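Side-chain contacts in cycloserine biosynthesis protein DcsG (Streptomyces lavendulae, PDB 6JIL), which catalyses the ATP-dependent cyclisation of O-ureido-D-serine to the antibiotic D-cycloserine, using magnesium ions: residues T42-W45 / S46-E49; A155-A158 / S159-V162; M205-P208 / D209-H213. All coordinates share one frame; numbering follows the deposited sequence.

All three contacts are local and lie in series along one chain. Contact 1 is a surface turn ahead of strand 50-55, away from the annotated sites. Its centre is about 44 Å from that of contact 2 and about 41 Å from that of contact 3, across the chain's centre from the latter. Contacts 2 and 3 both fall in the ATP-grasp range, with centres about 17 Å apart and nearest atoms about 8 Å apart. Contact 3 touches ADP directly through Met205 and Leu206. Contact 2 does not touch the nucleotide: the His161 side chain is about 10 Å from ADP and about 6 Å from that of Lys137, which binds ATP.

Contact 1. Residues T42-W45 / S46-E49; sequences TVDW and SRFE
The Asp44 carboxylate swings over toward Ser46 because CG lies anti to the backbone N (chi1 179°), while Ser46 OG sits between its own N and carbonyl carbon and faces back. Ser46 N donates to Asp44 OD1 at 3.1 Å, coming from above the carboxylate plane. Ser46 OG is modelled very close to the same Asp44 OD1, so a second bond is likely but its length is doubtful. The Asp44 carbonyl is used as well: Arg47 N reaches Asp44 O at 3.0 Å in a fairly straight bond, 163° at the hydrogen. These bonds hold a short 3-10 turn, in the loop between strands 33-37 and 50-55 of the parallel sheet. A weaker bond follows, from Phe48 N to Trp45 O at 3.4 Å. Arg47 folds back over the turn, and its CG lies 3.7 Å from Asp44 OD2 without a salt bridge between the charged groups. Its NH2 instead has a long, weak ion pair with Glu34.

The apolar side of the turn faces the sheet. Phe48 CE1 meets Val43 CG1 at 3.8 Å; the methyl sits at the edge of the Phe48 ring, in its plane. The same methyl lies over one face of the Trp45 indole, offset toward its rim. Trp45 CE3 approaches Phe48 CE1 at 4.0 Å, and the two ring planes are inclined at 49°. Both aromatic side chains touch Ala5 and Cys36 of the neighbouring strands, and Trp45 meets Phe69 of helix 63-76 edge-to-face.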
loop_
_atom_site.group_PDB
_atom_site.type_symbol
_atom_site.label_atom_id
_atom_site.label_comp_id
_atom_site.label_asym_id
_atom_site.label_seq_id
_atom_site.Cartn_x
_atom_site.Cartn_y
_atom_site.Cartn_z
ATOM N N THR A 42 -15.136 17.362 -14.619
ATOM C CA THR A 42 -15.358 18.799 -14.457
ATOM C C THR A 42 -14.255 19.497 -13.660
ATOM O O THR A 42 -14.326 20.703 -13.421
ATOM C CB THR A 42 -16.697 19.082 -13.747
ATOM O OG1 THR A 42 -16.598 18.707 -12.367
ATOM C CG2 THR A 42 -17.821 18.288 -14.402
ATOM N N VAL A 43 -13.236 18.744 -13.254
ATOM C CA VAL A 43 -12.145 19.317 -12.479
ATOM C C VAL A 43 -11.027 19.910 -13.328
ATOM O O VAL A 43 -10.502 19.265 -14.229
ATOM C CB VAL A 43 -11.518 18.273 -11.540
ATOM C CG1 VAL A 43 -10.425 18.919 -10.710
ATOM C CG2 VAL A 43 -12.582 17.677 -10.641
ATOM N N ASP A 44 -10.670 21.151 -13.038
ATOM C CA ASP A 44 -9.589 21.806 -13.756
ATOM C C ASP A 44 -8.363 21.646 -12.864
ATOM O O ASP A 44 -8.117 22.469 -11.982
ATOM C CB ASP A 44 -9.912 23.287 -13.959
ATOM C CG ASP A 44 -8.809 24.026 -14.682
ATOM O OD1 ASP A 44 -7.805 23.378 -15.042
ATOM O OD2 ASP A 44 -8.948 25.252 -14.886
ATOM N N TRP A 45 -7.607 20.575 -13.089
ATOM C CA TRP A 45 -6.434 20.291 -12.274
ATOM C C TRP A 45 -5.336 21.346 -12.361
ATOM O O TRP A 45 -4.449 21.402 -11.510
ATOM C CB TRP A 45 -5.894 18.900 -12.619
ATOM C CG TRP A 45 -6.930 17.829 -12.379
ATOM C CD1 TRP A 45 -7.899 17.414 -13.252
ATOM C CD2 TRP A 45 -7.163 17.116 -11.156
ATOM N NE1 TRP A 45 -8.722 16.493 -12.649
ATOM C CE2 TRP A 45 -8.294 16.291 -11.362
ATOM C CE3 TRP A 45 -6.529 17.098 -9.905
ATOM C CZ2 TRP A 45 -8.807 15.450 -10.358
ATOM C CZ3 TRP A 45 -7.036 16.265 -8.909
ATOM C CH2 TRP A 45 -8.167 15.451 -9.144
ATOM N N SER A 46 -5.417 22.201 -13.374
ATOM C CA SER A 46 -4.436 23.263 -13.555
ATOM C C SER A 46 -4.590 24.326 -12.465
ATOM O O SER A 46 -3.682 25.121 -12.238
ATOM C CB SER A 46 -4.611 23.920 -14.931
ATOM O OG SER A 46 -5.792 24.703 -14.987
ATOM N N ARG A 47 -5.743 24.334 -11.800
ATOM C CA ARG A 47 -6.024 25.302 -10.738
ATOM C C ARG A 47 -5.251 25.069 -9.445
ATOM O O ARG A 47 -5.077 25.999 -8.662
ATOM C CB ARG A 47 -7.510 25.297 -10.367
ATOM C CG ARG A 47 -8.450 25.962 -11.336
ATOM C CD ARG A 47 -9.852 26.004 -10.724
ATOM N NE ARG A 47 -10.316 24.670 -10.338
ATOM C CZ ARG A 47 -10.565 24.281 -9.089
ATOM N NH1 ARG A 47 -10.401 25.121 -8.074
ATOM N NH2 ARG A 47 -10.977 23.040 -8.857
ATOM N N PHE A 48 -4.813 23.836 -9.211
ATOM C CA PHE A 48 -4.101 23.508 -7.982
ATOM C C PHE A 48 -2.601 23.779 -7.971
ATOM O O PHE A 48 -1.931 23.727 -9.000
ATOM C CB PHE A 48 -4.333 22.039 -7.619
ATOM C CG PHE A 48 -5.776 21.648 -7.577
ATOM C CD1 PHE A 48 -6.360 20.980 -8.643
ATOM C CD2 PHE A 48 -6.563 21.973 -6.480
ATOM C CE1 PHE A 48 -7.705 20.643 -8.613
ATOM C CE2 PHE A 48 -7.907 21.643 -6.441
ATOM C CZ PHE A 48 -8.480 20.976 -7.509
ATOM N N GLU A 49 -2.087 24.060 -6.779
ATOM C CA GLU A 49 -0.667 24.316 -6.575
ATOM C C GLU A 49 -0.010 22.948 -6.622
ATOM O O GLU A 49 1.060 22.770 -7.187
ATOM C CB GLU A 49 -0.438 24.936 -5.192
ATOM C CG GLU A 49 0.856 25.708 -5.046
ATOM C CD GLU A 49 0.733 27.136 -5.558
ATOM O OE1 GLU A 49 1.766 27.842 -5.635
ATOM O OE2 GLU A 49 -0.405 27.553 -5.877
#

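Contact 2. Residues A155-A158 / S159-V162; sequences AEPA and SRHV
Backbone bonds of the alpha-helical i to i+4 type run from Ser159 N to Ala155 O (2.7 Å), from Arg160 N to Glu156 O (3.1 Å) and from Val162 N to Ala158 O (2.7 Å). The outward side carries a salt bridge that spans one turn of the helix. Arg160 NH1 donates to Glu156 OE2 at 2.6 Å, on the syn lone pair of that oxygen. The bond is bent, 131° at the hydrogen, and the two planar groups are turned 64° apart. Glu156 reaches it by a bend at chi2 (-85°), and Arg160 bends at chi2 and chi3 to bring its guanidinium back along the helix. Pro157 CA lies over one face of that guanidinium, 3.9 Å above the plane and toward its rim. Ser159 OG turns back toward Glu156 O; the modelled separation is too short to be reliable, so the bond is doubtful in detail.

The inward residues are buried. Ala155 and Ser159 pack on helix 117-127, while Ala158 and Val162 rest on strand 133-138. His161 also touches Val136, and its ND1 is hydrogen-bonded to Tyr150 OH. This is an i to i+4 Glu-Arg pair on the outer side of helix 155-167, which packs on the four-stranded antiparallel sheet of the ATP-grasp domain.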
loop_
_atom_site.group_PDB
_atom_site.type_symbol
_atom_site.label_atom_id
_atom_site.label_comp_id
_atom_site.label_asym_id
_atom_site.label_seq_id
_atom_site.Cartn_x
_atom_site.Cartn_y
_atom_site.Cartn_z
ATOM N N ALA A 155 -3.041 -26.302 -5.803
ATOM C CA ALA A 155 -2.287 -25.593 -6.826
ATOM C C ALA A 155 -3.118 -25.291 -8.078
ATOM O O ALA A 155 -3.119 -24.165 -8.574
ATOM C CB ALA A 155 -1.046 -26.393 -7.200
ATOM N N GLU A 156 -3.827 -26.295 -8.586
ATOM C CA GLU A 156 -4.627 -26.114 -9.790
ATOM C C GLU A 156 -5.632 -24.981 -9.626
ATOM O O GLU A 156 -5.690 -24.078 -10.460
ATOM C CB GLU A 156 -5.331 -27.425 -10.166
ATOM C CG GLU A 156 -5.896 -27.460 -11.585
ATOM C CD GLU A 156 -7.276 -26.838 -11.687
ATOM O OE1 GLU A 156 -7.771 -26.666 -12.821
ATOM O OE2 GLU A 156 -7.868 -26.530 -10.631
ATOM N N PRO A 157 -6.438 -25.005 -8.551
ATOM C CA PRO A 157 -7.415 -23.928 -8.357
ATOM C C PRO A 157 -6.728 -22.564 -8.271
ATOM O O PRO A 157 -7.175 -21.584 -8.863
ATOM C CB PRO A 157 -8.098 -24.317 -7.051
ATOM C CG PRO A 157 -8.035 -25.809 -7.080
ATOM C CD PRO A 157 -6.622 -26.058 -7.541
ATOM N N ALA A 158 -5.631 -22.508 -7.528
ATOM C CA ALA A 158 -4.896 -21.262 -7.391
ATOM C C ALA A 158 -4.328 -20.828 -8.748
ATOM O O ALA A 158 -4.276 -19.638 -9.051
ATOM C CB ALA A 158 -3.771 -21.424 -6.369
ATOM N N SER A 159 -3.903 -21.789 -9.563
ATOM C CA SER A 159 -3.346 -21.460 -10.862
ATOM C C SER A 159 -4.428 -20.794 -11.698
ATOM O O SER A 159 -4.138 -19.955 -12.554
ATOM C CB SER A 159 -2.826 -22.717 -11.568
ATOM O OG SER A 159 -3.875 -23.623 -11.867
ATOM N N ARG A 160 -5.681 -21.169 -11.443
ATOM C CA ARG A 160 -6.807 -20.591 -12.166
ATOM C C ARG A 160 -7.026 -19.174 -11.667
ATOM O O ARG A 160 -7.431 -18.294 -12.422
ATOM C CB ARG A 160 -8.069 -21.434 -11.970
ATOM C CG ARG A 160 -8.199 -22.586 -12.968
ATOM C CD ARG A 160 -8.829 -23.826 -12.333
ATOM N NE ARG A 160 -10.057 -23.529 -11.594
ATOM C CZ ARG A 160 -10.718 -24.415 -10.854
ATOM N NH1 ARG A 160 -10.271 -25.663 -10.751
ATOM N NH2 ARG A 160 -11.824 -24.057 -10.209
ATOM N N HIS A 161 -6.751 -18.957 -10.389
ATOM C CA HIS A 161 -6.882 -17.626 -9.810
ATOM C C HIS A 161 -5.777 -16.789 -10.449
ATOM O O HIS A 161 -6.002 -15.655 -10.871
ATOM C CB HIS A 161 -6.699 -17.688 -8.288
ATOM C CG HIS A 161 -6.779 -16.357 -7.606
ATOM N ND1 HIS A 161 -6.547 -16.199 -6.257
ATOM C CD2 HIS A 161 -7.054 -15.120 -8.086
ATOM C CE1 HIS A 161 -6.676 -14.924 -5.934
ATOM N NE2 HIS A 161 -6.983 -14.248 -7.027
ATOM N N VAL A 162 -4.588 -17.377 -10.538
ATOM C CA VAL A 162 -3.440 -16.704 -11.124
ATOM C C VAL A 162 -3.710 -16.345 -12.580
ATOM O O VAL A 162 -3.473 -15.212 -13.002
ATOM C CB VAL A 162 -2.163 -17.591 -11.039
ATOM C CG1 VAL A 162 -1.038 -16.990 -11.877
ATOM C CG2 VAL A 162 -1.716 -17.704 -9.587
#

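Contact 3. Residues M205-P208 / D209-H213; sequences MLMP and DGTVH. With ADP (adenosine-5'-diphosphate), chain G.
The selenium of Met207 sits at the edge of the His213 ring, with Met207 SE 4.5 Å from the ring centroid. Chi1 (-63°) and the bend at chi2 (-51°) bring it there, and Met207 CG lies 3.3 Å from His213 CE1. Met207 and Met205 are both selenomethionines. Thr211 CG2 lies over one face of the same ring. His213 ND1 is buried and has no modelled partner.

At the tip of this hairpin-like loop, a type I turn runs from Met207 to Gly210, with Gly210 N bonded to Met207 O. Gly210 has a positive phi (95°), at backbone angles where a side chain would press on the carbonyl oxygen of the residue before. Thr211 N donates to Asp209 OD2 at 2.8 Å, nearly along the C-O axis, and closes an Asx turn. Thr211 OG1 donates to the same oxygen from the syn side. With CG between the backbone N and the carbonyl carbon, Asp209 OD2 is placed beside Thr211 N.

Beyond the turn the two arms run antiparallel. His213 N meets Met205 O at 2.6 Å and Met207 N meets Thr211 O at 2.7 Å, flanking the bridge between Leu206 and Val212. The loop connects strands 195-202 and 220-223 of the ATP-grasp domain, and its first arm lines the nucleotide pocket. Met205 N donates to the ribose O2' of ADP at 3.2 Å. Leu206 CD2 lies 3.3 Å from ADP C1'. Its other methyl, CD1, packs alongside Val212 CG1. The His213 carbonyl oxygen accepts a bond from Ser144, an ATP-binding residue.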
loop_
_atom_site.group_PDB
_atom_site.type_symbol
_atom_site.label_atom_id
_atom_site.label_comp_id
_atom_site.label_asym_id
_atom_site.label_seq_id
_atom_site.Cartn_x
_atom_site.Cartn_y
_atom_site.Cartn_z
HETATM N N MSE A 205 -6.759 -11.107 7.499
HETATM C CA MSE A 205 -7.811 -10.871 6.510
HETATM C C MSE A 205 -8.260 -12.148 5.801
HETATM O O MSE A 205 -9.409 -12.266 5.371
HETATM C CB MSE A 205 -7.318 -9.869 5.466
HETATM C CG MSE A 205 -7.056 -8.473 6.007
HETATM SE SE MSE A 205 -8.690 -7.541 6.468
HETATM C CE MSE A 205 -8.513 -7.468 8.393
ATOM N N LEU A 206 -7.340 -13.094 5.676
ATOM C CA LEU A 206 -7.611 -14.358 5.010
ATOM C C LEU A 206 -7.974 -15.449 6.021
ATOM O O LEU A 206 -7.111 -15.950 6.745
ATOM C CB LEU A 206 -6.373 -14.773 4.211
ATOM C CG LEU A 206 -6.049 -14.078 2.880
ATOM C CD1 LEU A 206 -6.826 -12.780 2.721
ATOM C CD2 LEU A 206 -4.559 -13.848 2.802
HETATM N N MSE A 207 -9.251 -15.821 6.063
HETATM C CA MSE A 207 -9.715 -16.849 6.989
HETATM C C MSE A 207 -9.415 -18.252 6.480
HETATM O O MSE A 207 -9.432 -18.504 5.276
HETATM C CB MSE A 207 -11.221 -16.719 7.223
HETATM C CG MSE A 207 -11.656 -15.414 7.872
HETATM SE SE MSE A 207 -10.688 -14.966 9.495
HETATM C CE MSE A 207 -11.050 -16.561 10.532
ATOM N N PRO A 208 -9.136 -19.191 7.396
ATOM C CA PRO A 208 -8.838 -20.574 7.013
ATOM C C PRO A 208 -9.968 -21.197 6.189
ATOM O O PRO A 208 -9.733 -22.079 5.375
ATOM C CB PRO A 208 -8.657 -21.272 8.359
ATOM C CG PRO A 208 -8.144 -20.178 9.241
ATOM C CD PRO A 208 -9.021 -19.018 8.855
ATOM N N ASP A 209 -11.193 -20.721 6.400
ATOM C CA ASP A 209 -12.356 -21.245 5.688
ATOM C C ASP A 209 -12.607 -20.604 4.320
ATOM O O ASP A 209 -13.681 -20.776 3.744
ATOM C CB ASP A 209 -13.618 -21.098 6.549
ATOM C CG ASP A 209 -14.142 -19.674 6.587
ATOM O OD1 ASP A 209 -15.170 -19.431 7.255
ATOM O OD2 ASP A 209 -13.533 -18.791 5.948
ATOM N N GLY A 210 -11.633 -19.857 3.806
ATOM C CA GLY A 210 -11.799 -19.238 2.500
ATOM C C GLY A 210 -12.310 -17.808 2.511
ATOM O O GLY A 210 -12.264 -17.110 1.497
ATOM N N THR A 211 -12.800 -17.359 3.659
ATOM C CA THR A 211 -13.308 -16.001 3.756
ATOM C C THR A 211 -12.175 -14.988 3.627
ATOM O O THR A 211 -11.074 -15.192 4.145
ATOM C CB THR A 211 -14.026 -15.775 5.093
ATOM O OG1 THR A 211 -14.998 -16.812 5.290
ATOM C CG2 THR A 211 -14.720 -14.418 5.096
ATOM N N VAL A 212 -12.451 -13.901 2.921
ATOM C CA VAL A 212 -11.470 -12.846 2.732
ATOM C C VAL A 212 -12.072 -11.561 3.274
ATOM O O VAL A 212 -13.024 -11.032 2.714
ATOM C CB VAL A 212 -11.127 -12.668 1.243
ATOM C CG1 VAL A 212 -10.104 -11.545 1.066
ATOM C CG2 VAL A 212 -10.593 -13.971 0.684
ATOM N N HIS A 213 -11.528 -11.070 4.381
ATOM C CA HIS A 213 -12.036 -9.843 4.972
ATOM C C HIS A 213 -11.437 -8.602 4.347
ATOM O O HIS A 213 -10.472 -8.661 3.587
ATOM C CB HIS A 213 -11.785 -9.821 6.483
ATOM C CG HIS A 213 -12.644 -10.781 7.243
ATOM N ND1 HIS A 213 -12.123 -11.789 8.027
ATOM C CD2 HIS A 213 -13.991 -10.905 7.311
ATOM C CE1 HIS A 213 -13.114 -12.494 8.543
ATOM N NE2 HIS A 213 -14.257 -11.979 8.125
HETATM P PB ADP G . -3.523 -5.452 0.024
HETATM O O1B ADP G . -3.848 -5.140 1.573
HETATM O O2B ADP G . -2.792 -4.265 -0.599
HETATM O O3B ADP G . -4.855 -5.683 -0.723
HETATM P PA ADP G . -1.970 -7.369 1.239
HETATM O O1A ADP G . -0.582 -7.765 1.009
HETATM O O2A ADP G . -1.983 -6.302 2.417
HETATM O O3A ADP G . -2.570 -6.768 -0.156
HETATM O "O5'" ADP G . -2.811 -8.687 1.619
HETATM C "C5'" ADP G . -4.055 -8.308 2.209
HETATM C "C4'" ADP G . -4.257 -9.126 3.491
HETATM O "O4'" ADP G . -4.099 -10.535 3.209
HETATM C "C3'" ADP G . -3.221 -8.759 4.547
HETATM O "O3'" ADP G . -3.666 -7.691 5.375
HETATM C "C2'" ADP G . -3.024 -10.072 5.309
HETATM O "O2'" ADP G . -3.943 -10.195 6.399
HETATM C "C1'" ADP G . -3.247 -11.151 4.225
HETATM N N9 ADP G . -1.956 -11.614 3.641
HETATM C C8 ADP G . -1.454 -11.318 2.397
HETATM N N7 ADP G . -0.329 -11.937 2.197
HETATM C C5 ADP G . -0.022 -12.670 3.286
HETATM C C6 ADP G . 0.929 -13.690 3.563
HETATM N N6 ADP G . 1.954 -13.964 2.669
HETATM N N1 ADP G . 0.804 -14.398 4.701
HETATM C C2 ADP G . -0.186 -14.172 5.567
HETATM N N3 ADP G . -1.104 -13.233 5.347
HETATM C C4 ADP G . -1.065 -12.469 4.239
#